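Local coordinates for protein Dmd discriminator of mRNA degradation (Enterobacteria phage RB69, PDB 5I8J) that is a phage antitoxin that probably binds and neutralises the bacterial toxin RnlA, at residues Lys22-Ser27 with Glu34-Gln39. Residues are numbered along the deposited sequence; the frame is centred on the assembly and turned at random.
Sequences KDIMLS and EWVTVQ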
# COMPACT_ATOMS: atom_id res chain seq x y z
N LYS A 22 -3.74 6.11 0.67
CA LYS A 22 -5.09 6.51 1.06
C LYS A 22 -6.04 5.34 0.95
O LYS A 22 -5.90 4.55 0.04
CB LYS A 22 -5.63 7.63 0.17
CG LYS A 22 -4.86 8.92 0.15
CD LYS A 22 -5.59 9.94 -0.70
CE LYS A 22 -6.89 10.36 -0.05
NZ LYS A 22 -7.43 11.61 -0.68
N ASP A 23 -7.03 5.27 1.84
CA ASP A 23 -8.17 4.37 1.67
C ASP A 23 -9.35 5.19 1.16
O ASP A 23 -9.70 6.18 1.77
CB ASP A 23 -8.56 3.69 2.99
CG ASP A 23 -7.74 2.45 3.27
OD1 ASP A 23 -6.91 2.09 2.41
OD2 ASP A 23 -7.95 1.83 4.32
N ILE A 24 -9.94 4.77 0.05
CA ILE A 24 -11.06 5.51 -0.54
C ILE A 24 -12.24 4.56 -0.71
O ILE A 24 -12.06 3.45 -1.22
CB ILE A 24 -10.68 6.14 -1.89
CG1 ILE A 24 -9.47 7.06 -1.72
CG2 ILE A 24 -11.84 6.96 -2.47
CD1 ILE A 24 -8.96 7.68 -3.01
N MET A 25 -13.44 4.97 -0.29
CA MET A 25 -14.63 4.15 -0.50
C MET A 25 -15.29 4.53 -1.80
O MET A 25 -15.66 5.70 -1.99
CB MET A 25 -15.64 4.31 0.65
CG MET A 25 -15.10 4.05 2.04
SD MET A 25 -14.31 2.45 2.17
CE MET A 25 -15.66 1.33 1.85
N LEU A 26 -15.47 3.56 -2.69
CA LEU A 26 -16.04 3.83 -4.01
C LEU A 26 -17.30 3.01 -4.22
O LEU A 26 -17.35 1.84 -3.86
CB LEU A 26 -15.03 3.51 -5.11
CG LEU A 26 -13.71 4.29 -5.06
CD1 LEU A 26 -12.77 3.77 -6.15
CD2 LEU A 26 -13.97 5.79 -5.21
N SER A 27 -18.32 3.62 -4.81
CA SER A 27 -19.57 2.91 -5.01
C SER A 27 -19.66 2.26 -6.38
O SER A 27 -20.57 1.47 -6.63
CB SER A 27 -20.74 3.87 -4.83
OG SER A 27 -20.69 4.86 -5.84
N GLU A 34 -10.35 2.72 -12.21
CA GLU A 34 -9.27 3.09 -13.14
C GLU A 34 -9.14 4.61 -13.28
O GLU A 34 -8.02 5.15 -13.26
CB GLU A 34 -9.49 2.44 -14.51
CG GLU A 34 -9.29 0.93 -14.50
CD GLU A 34 -9.41 0.29 -15.89
OE1 GLU A 34 -9.42 1.03 -16.89
OE2 GLU A 34 -9.48 -0.95 -15.96
N TRP A 35 -10.27 5.30 -13.43
CA TRP A 35 -10.25 6.75 -13.60
C TRP A 35 -9.66 7.43 -12.36
O TRP A 35 -8.82 8.32 -12.46
CB TRP A 35 -11.65 7.32 -13.88
CG TRP A 35 -11.58 8.73 -14.37
CD1 TRP A 35 -11.50 9.15 -15.67
CD2 TRP A 35 -11.50 9.92 -13.56
NE1 TRP A 35 -11.41 10.52 -15.72
CE2 TRP A 35 -11.41 11.02 -14.44
CE3 TRP A 35 -11.52 10.16 -12.18
CZ2 TRP A 35 -11.33 12.33 -13.99
CZ3 TRP A 35 -11.45 11.47 -11.73
CH2 TRP A 35 -11.35 12.54 -12.63
N VAL A 36 -10.10 6.99 -11.19
CA VAL A 36 -9.61 7.56 -9.94
C VAL A 36 -8.11 7.32 -9.82
O VAL A 36 -7.36 8.22 -9.40
CB VAL A 36 -10.37 6.96 -8.73
CG1 VAL A 36 -9.68 7.31 -7.42
CG2 VAL A 36 -11.79 7.49 -8.72
N THR A 37 -7.66 6.15 -10.25
CA THR A 37 -6.23 5.81 -10.20
C THR A 37 -5.43 6.73 -11.11
O THR A 37 -4.41 7.30 -10.72
CB THR A 37 -5.98 4.35 -10.59
OG1 THR A 37 -6.68 3.49 -9.68
CG2 THR A 37 -4.48 4.03 -10.53
N VAL A 38 -5.92 6.90 -12.34
CA VAL A 38 -5.23 7.73 -13.32
C VAL A 38 -5.18 9.16 -12.84
O VAL A 38 -4.15 9.83 -12.96
CB VAL A 38 -5.91 7.64 -14.69
CG1 VAL A 38 -5.37 8.72 -15.64
CG2 VAL A 38 -5.73 6.24 -15.27
N GLN A 39 -6.29 9.65 -12.28
CA GLN A 39 -6.34 11.02 -11.80
C GLN A 39 -5.36 11.24 -10.65
O GLN A 39 -4.62 12.21 -10.63
CB GLN A 39 -7.76 11.38 -11.38
CG GLN A 39 -7.91 12.76 -10.72
CD GLN A 39 -7.69 13.92 -11.67
OE1 GLN A 39 -7.38 13.75 -12.85
NE2 GLN A 39 -7.86 15.13 -11.15
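Val36 meets Ile24 and Leu26 with one methyl each. Its CG1 lies 4.5 Å from CD1 of Ile24, and its CG2 lies 4.5 Å from CD2 of Leu26. The first pair of methyls meets nearly end on, while CD2 of Leu26 and CG2 of Val36 lie alongside each other, flank to flank. No hydrogen bond joins the two segments. The packing is light: only 98 Å² is buried, both sides summed. Ile24 reaches Val36 with the end of its longer branch. CD1 is held away from the strand by an extended chain, with chi2 at 177°. The backbones stay well apart, and even the nearest CA atoms, those of Leu26 and Val36, are 9.5 Å from each other.

The contact joins helix 30-44 to strand 19-26, an outermost strand of the antiparallel four-stranded sheet within this chain. The strand order is 2-1-3-4, and the helix connects the second strand to the third. Ile24 and Leu26 alternate with Met25, so both point to the helix side. Backbone hydrogen bonds to Val8 and Thr6 of strand 6-14 fix their places.

Phe10 of that strand touches both Ile24 and Val36, and Leu26 also packs on Glu32 and Ile33, one turn earlier in the helix. On the strand residue before Ile24, Asp23 accepts a hydrogen bond at OD2 from Trp13 NE1 of the second subunit, which places this strand at the subunit interface.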